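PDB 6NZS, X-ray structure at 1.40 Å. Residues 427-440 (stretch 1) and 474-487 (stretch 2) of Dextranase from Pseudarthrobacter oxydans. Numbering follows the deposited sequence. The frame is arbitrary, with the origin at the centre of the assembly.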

# COMPACT_ATOMS: atom_id res chain seq x y z
N ASN A 427 -7.26 11.40 11.49
CA ASN A 427 -6.27 12.36 11.02
C ASN A 427 -5.24 11.63 10.17
O ASN A 427 -4.54 10.75 10.67
CB ASN A 427 -5.57 13.05 12.20
CG ASN A 427 -6.50 13.99 12.95
OD1 ASN A 427 -7.10 13.62 13.97
ND2 ASN A 427 -6.61 15.22 12.46
N VAL A 428 -5.13 12.03 8.90
CA VAL A 428 -4.20 11.41 7.96
C VAL A 428 -3.36 12.51 7.33
O VAL A 428 -3.88 13.35 6.58
CB VAL A 428 -4.94 10.62 6.86
CG1 VAL A 428 -3.96 10.02 5.85
CG2 VAL A 428 -5.83 9.55 7.45
N THR A 429 -2.06 12.50 7.60
CA THR A 429 -1.18 13.57 7.17
C THR A 429 -0.03 13.04 6.31
O THR A 429 0.47 11.94 6.51
CB THR A 429 -0.62 14.36 8.37
OG1 THR A 429 0.01 13.46 9.29
CG2 THR A 429 -1.75 15.10 9.08
N ASN A 430 0.37 13.85 5.32
CA ASN A 430 1.61 13.62 4.57
C ASN A 430 1.58 12.31 3.79
O ASN A 430 2.41 11.41 3.97
CB ASN A 430 2.84 13.76 5.46
CG ASN A 430 2.94 15.14 6.03
OD1 ASN A 430 2.85 16.12 5.29
ND2 ASN A 430 3.04 15.24 7.35
N THR A 431 0.59 12.22 2.91
CA THR A 431 0.41 11.09 1.99
C THR A 431 0.94 11.51 0.63
O THR A 431 0.61 12.60 0.15
CB THR A 431 -1.07 10.76 1.87
OG1 THR A 431 -1.65 10.56 3.17
CG2 THR A 431 -1.28 9.51 1.01
N THR A 432 1.77 10.67 0.02
CA THR A 432 2.21 10.91 -1.35
C THR A 432 1.84 9.70 -2.19
O THR A 432 2.37 8.60 -1.98
CB THR A 432 3.71 11.18 -1.43
OG1 THR A 432 4.05 12.24 -0.53
CG2 THR A 432 4.10 11.60 -2.82
N VAL A 433 0.94 9.91 -3.15
CA VAL A 433 0.58 8.89 -4.12
C VAL A 433 1.51 9.09 -5.31
O VAL A 433 1.27 9.95 -6.16
CB VAL A 433 -0.90 9.00 -4.52
CG1 VAL A 433 -1.33 7.83 -5.40
CG2 VAL A 433 -1.79 9.07 -3.25
N ILE A 434 2.61 8.33 -5.33
CA ILE A 434 3.66 8.60 -6.31
C ILE A 434 3.27 8.13 -7.70
O ILE A 434 3.76 8.67 -8.69
CB ILE A 434 5.03 8.03 -5.87
CG1 ILE A 434 4.96 6.53 -5.57
CG2 ILE A 434 5.60 8.82 -4.68
CD1 ILE A 434 6.37 5.89 -5.48
N HIS A 435 2.41 7.11 -7.79
CA HIS A 435 1.91 6.61 -9.06
C HIS A 435 0.51 6.07 -8.84
O HIS A 435 0.14 5.71 -7.72
CB HIS A 435 2.79 5.49 -9.60
CG HIS A 435 4.15 5.95 -10.00
ND1 HIS A 435 4.35 6.83 -11.05
CD2 HIS A 435 5.38 5.70 -9.49
CE1 HIS A 435 5.64 7.09 -11.17
NE2 HIS A 435 6.28 6.42 -10.23
N ASN A 436 -0.24 5.99 -9.92
CA ASN A 436 -1.54 5.33 -9.89
C ASN A 436 -1.92 4.98 -11.31
O ASN A 436 -1.52 5.67 -12.26
CB ASN A 436 -2.62 6.23 -9.26
CG ASN A 436 -3.09 7.31 -10.20
OD1 ASN A 436 -4.13 7.16 -10.87
ND2 ASN A 436 -2.33 8.40 -10.30
N ARG A 437 -2.73 3.92 -11.46
CA ARG A 437 -3.23 3.52 -12.77
C ARG A 437 -4.75 3.47 -12.76
O ARG A 437 -5.36 2.61 -13.40
CB ARG A 437 -2.63 2.18 -13.22
CG ARG A 437 -1.15 2.27 -13.63
CD ARG A 437 -0.70 1.04 -14.43
NE ARG A 437 -0.90 -0.20 -13.69
CZ ARG A 437 -0.07 -0.70 -12.78
NH1 ARG A 437 1.06 -0.07 -12.48
NH2 ARG A 437 -0.37 -1.84 -12.17
N MET A 438 -5.38 4.40 -12.05
CA MET A 438 -6.84 4.45 -12.00
C MET A 438 -7.36 4.98 -13.33
O MET A 438 -7.05 6.11 -13.72
CB MET A 438 -7.29 5.30 -10.81
CG MET A 438 -6.87 4.70 -9.46
SD MET A 438 -7.56 5.52 -8.00
CE MET A 438 -6.81 7.13 -8.14
N TYR A 439 -8.12 4.16 -14.04
CA TYR A 439 -8.26 4.36 -15.48
C TYR A 439 -9.68 4.35 -16.03
O TYR A 439 -9.83 4.56 -17.23
CB TYR A 439 -7.46 3.29 -16.26
CG TYR A 439 -8.01 1.87 -16.17
CD1 TYR A 439 -8.94 1.40 -17.10
CD2 TYR A 439 -7.57 0.99 -15.19
CE1 TYR A 439 -9.43 0.10 -17.03
CE2 TYR A 439 -8.05 -0.31 -15.12
CZ TYR A 439 -8.97 -0.75 -16.04
OH TYR A 439 -9.44 -2.04 -15.97
N TRP A 440 -10.70 4.11 -15.21
CA TRP A 440 -12.01 3.71 -15.73
C TRP A 440 -12.62 4.76 -16.66
O TRP A 440 -12.68 5.95 -16.33
CB TRP A 440 -12.96 3.48 -14.57
CG TRP A 440 -12.48 2.54 -13.52
CD1 TRP A 440 -12.20 2.84 -12.21
CD2 TRP A 440 -12.27 1.13 -13.65
NE1 TRP A 440 -11.81 1.71 -11.54
CE2 TRP A 440 -11.86 0.64 -12.40
CE3 TRP A 440 -12.40 0.22 -14.72
CZ2 TRP A 440 -11.56 -0.69 -12.17
CZ3 TRP A 440 -12.10 -1.11 -14.49
CH2 TRP A 440 -11.69 -1.56 -13.23
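Stretch 2 (474-487) MRFENITVEGMTNC

Stretch 2 pairs with stretch 1 as a neighbouring parallel beta strand, in register, and beyond the turn the N436 side chain links to M484 and T485. The strand that includes R475 to V481 runs alongside the one that includes N427 to V433, with 9° between their directions and a closest axis approach of 4.6 Å. N427 lies beside R475, and the offset of 48 residues holds through I434 and E482.

Within these stretches, the first backbone bonds involve V428, whose N donates to R475 O (2.9 Å) and whose O accepts from E477 N (2.9 Å). N430 N then bonds to E477 O at 3.0 Å. Here both strands distort: N430 and N478 have positive phi. Their side chains meet, with N478 ND2 donating to N430 OD1 (3.0 Å), so the two asparagine amides are joined across the strands by one hydrogen bond. T431 N to N478 O (2.9 Å) and T480 N to T431 O (2.9 Å) resume the ladder. V433 N to T480 O (2.7 Å) and E482 N to V433 O (3.0 Å) close it.

On the buried face, V428 CB packs on F476 CD2 at 3.7 Å, and V433 CB lies 4.3 Å from V481 CG2. T429, T432, E477 and T480 point to the other face.

The chain turns at G483. Past the turn, M484 O accepts from N436 ND2 (2.9 Å), and T485 OG1 donates to N436 OD1 (3.0 Å).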

# COMPACT_ATOMS: atom_id res chain seq x y z
N MET A 474 -13.05 14.00 10.14
CA MET A 474 -11.94 13.33 9.46
C MET A 474 -11.17 14.40 8.71
O MET A 474 -11.76 15.15 7.92
CB MET A 474 -12.46 12.27 8.50
CG MET A 474 -13.40 11.28 9.14
SD MET A 474 -13.35 9.67 8.32
CE MET A 474 -13.92 10.12 6.70
N ARG A 475 -9.87 14.48 8.98
CA ARG A 475 -9.00 15.48 8.38
C ARG A 475 -7.89 14.79 7.61
O ARG A 475 -7.19 13.93 8.14
CB ARG A 475 -8.40 16.40 9.44
CG ARG A 475 -7.53 17.52 8.88
CD ARG A 475 -7.17 18.53 9.97
NE ARG A 475 -6.40 19.66 9.46
CZ ARG A 475 -6.91 20.85 9.17
NH1 ARG A 475 -8.21 21.08 9.35
NH2 ARG A 475 -6.12 21.83 8.72
N PHE A 476 -7.73 15.17 6.34
CA PHE A 476 -6.68 14.66 5.47
C PHE A 476 -5.86 15.87 5.05
O PHE A 476 -6.37 16.73 4.32
CB PHE A 476 -7.29 13.99 4.24
CG PHE A 476 -8.25 12.89 4.56
CD1 PHE A 476 -9.59 13.15 4.73
CD2 PHE A 476 -7.80 11.58 4.69
CE1 PHE A 476 -10.49 12.12 5.03
CE2 PHE A 476 -8.68 10.56 5.00
CZ PHE A 476 -10.02 10.82 5.17
N GLU A 477 -4.62 15.96 5.50
CA GLU A 477 -3.79 17.13 5.23
C GLU A 477 -2.52 16.70 4.52
O GLU A 477 -1.75 15.89 5.05
CB GLU A 477 -3.45 17.90 6.51
CG GLU A 477 -2.53 19.08 6.24
CD GLU A 477 -2.56 20.14 7.33
OE1 GLU A 477 -3.35 20.01 8.28
OE2 GLU A 477 -1.77 21.11 7.21
N ASN A 478 -2.29 17.29 3.33
CA ASN A 478 -1.17 17.00 2.44
C ASN A 478 -1.36 15.65 1.78
O ASN A 478 -0.97 14.61 2.33
CB ASN A 478 0.19 17.13 3.14
CG ASN A 478 0.38 18.49 3.78
OD1 ASN A 478 -0.16 19.49 3.31
ND2 ASN A 478 1.15 18.53 4.86
N ILE A 479 -1.99 15.65 0.60
CA ILE A 479 -2.09 14.47 -0.24
C ILE A 479 -1.51 14.88 -1.58
O ILE A 479 -2.16 15.57 -2.37
CB ILE A 479 -3.53 13.96 -0.40
CG1 ILE A 479 -4.21 13.74 0.95
CG2 ILE A 479 -3.51 12.67 -1.22
CD1 ILE A 479 -5.70 13.39 0.82
N THR A 480 -0.27 14.47 -1.84
CA THR A 480 0.44 14.84 -3.05
C THR A 480 0.29 13.71 -4.06
O THR A 480 0.68 12.57 -3.78
CB THR A 480 1.91 15.08 -2.72
OG1 THR A 480 2.00 16.21 -1.82
CG2 THR A 480 2.71 15.37 -3.98
N VAL A 481 -0.31 14.01 -5.21
CA VAL A 481 -0.57 13.03 -6.25
C VAL A 481 0.30 13.39 -7.44
O VAL A 481 0.13 14.45 -8.06
CB VAL A 481 -2.05 12.97 -6.64
CG1 VAL A 481 -2.28 11.90 -7.69
CG2 VAL A 481 -2.91 12.72 -5.40
N GLU A 482 1.27 12.54 -7.74
CA GLU A 482 2.26 12.84 -8.77
C GLU A 482 1.86 12.24 -10.11
O GLU A 482 1.29 11.15 -10.17
CB GLU A 482 3.64 12.33 -8.34
CG GLU A 482 4.09 12.90 -6.99
CD GLU A 482 5.59 13.00 -6.84
OE1 GLU A 482 6.29 13.26 -7.85
OE2 GLU A 482 6.08 12.84 -5.71
N GLY A 483 2.18 12.97 -11.19
CA GLY A 483 1.71 12.54 -12.50
C GLY A 483 0.20 12.68 -12.65
O GLY A 483 -0.47 13.43 -11.93
N MET A 484 -0.35 11.93 -13.61
CA MET A 484 -1.77 12.01 -13.94
C MET A 484 -2.60 11.08 -13.07
O MET A 484 -2.16 9.99 -12.69
CB MET A 484 -1.98 11.59 -15.39
CG MET A 484 -1.30 12.48 -16.40
SD MET A 484 -1.58 11.91 -18.10
CE MET A 484 -0.64 10.40 -18.13
N THR A 485 -3.82 11.52 -12.75
CA THR A 485 -4.80 10.64 -12.10
C THR A 485 -6.17 10.87 -12.73
O THR A 485 -6.33 11.70 -13.62
CB THR A 485 -4.82 10.78 -10.57
OG1 THR A 485 -5.50 9.65 -10.00
CG2 THR A 485 -5.52 12.06 -10.13
N ASN A 486 -7.15 10.11 -12.24
CA ASN A 486 -8.48 10.13 -12.85
C ASN A 486 -9.46 11.07 -12.17
O ASN A 486 -10.20 11.78 -12.87
CB ASN A 486 -9.07 8.71 -13.01
CG ASN A 486 -9.39 8.04 -11.69
OD1 ASN A 486 -8.75 8.29 -10.66
ND2 ASN A 486 -10.37 7.13 -11.72
N CYS A 487 -9.51 11.11 -10.84
CA CYS A 487 -10.51 11.95 -10.17
C CYS A 487 -10.10 12.17 -8.72
O CYS A 487 -9.38 11.37 -8.13
CB CYS A 487 -11.93 11.34 -10.26
SG CYS A 487 -12.07 9.60 -9.82
O HOH W 1 -2.70 12.95 3.94
O HOH W 2 1.85 15.14 0.70
O HOH W 3 0.02 9.19 -8.73
O HOH W 4 -12.20 7.50 -14.11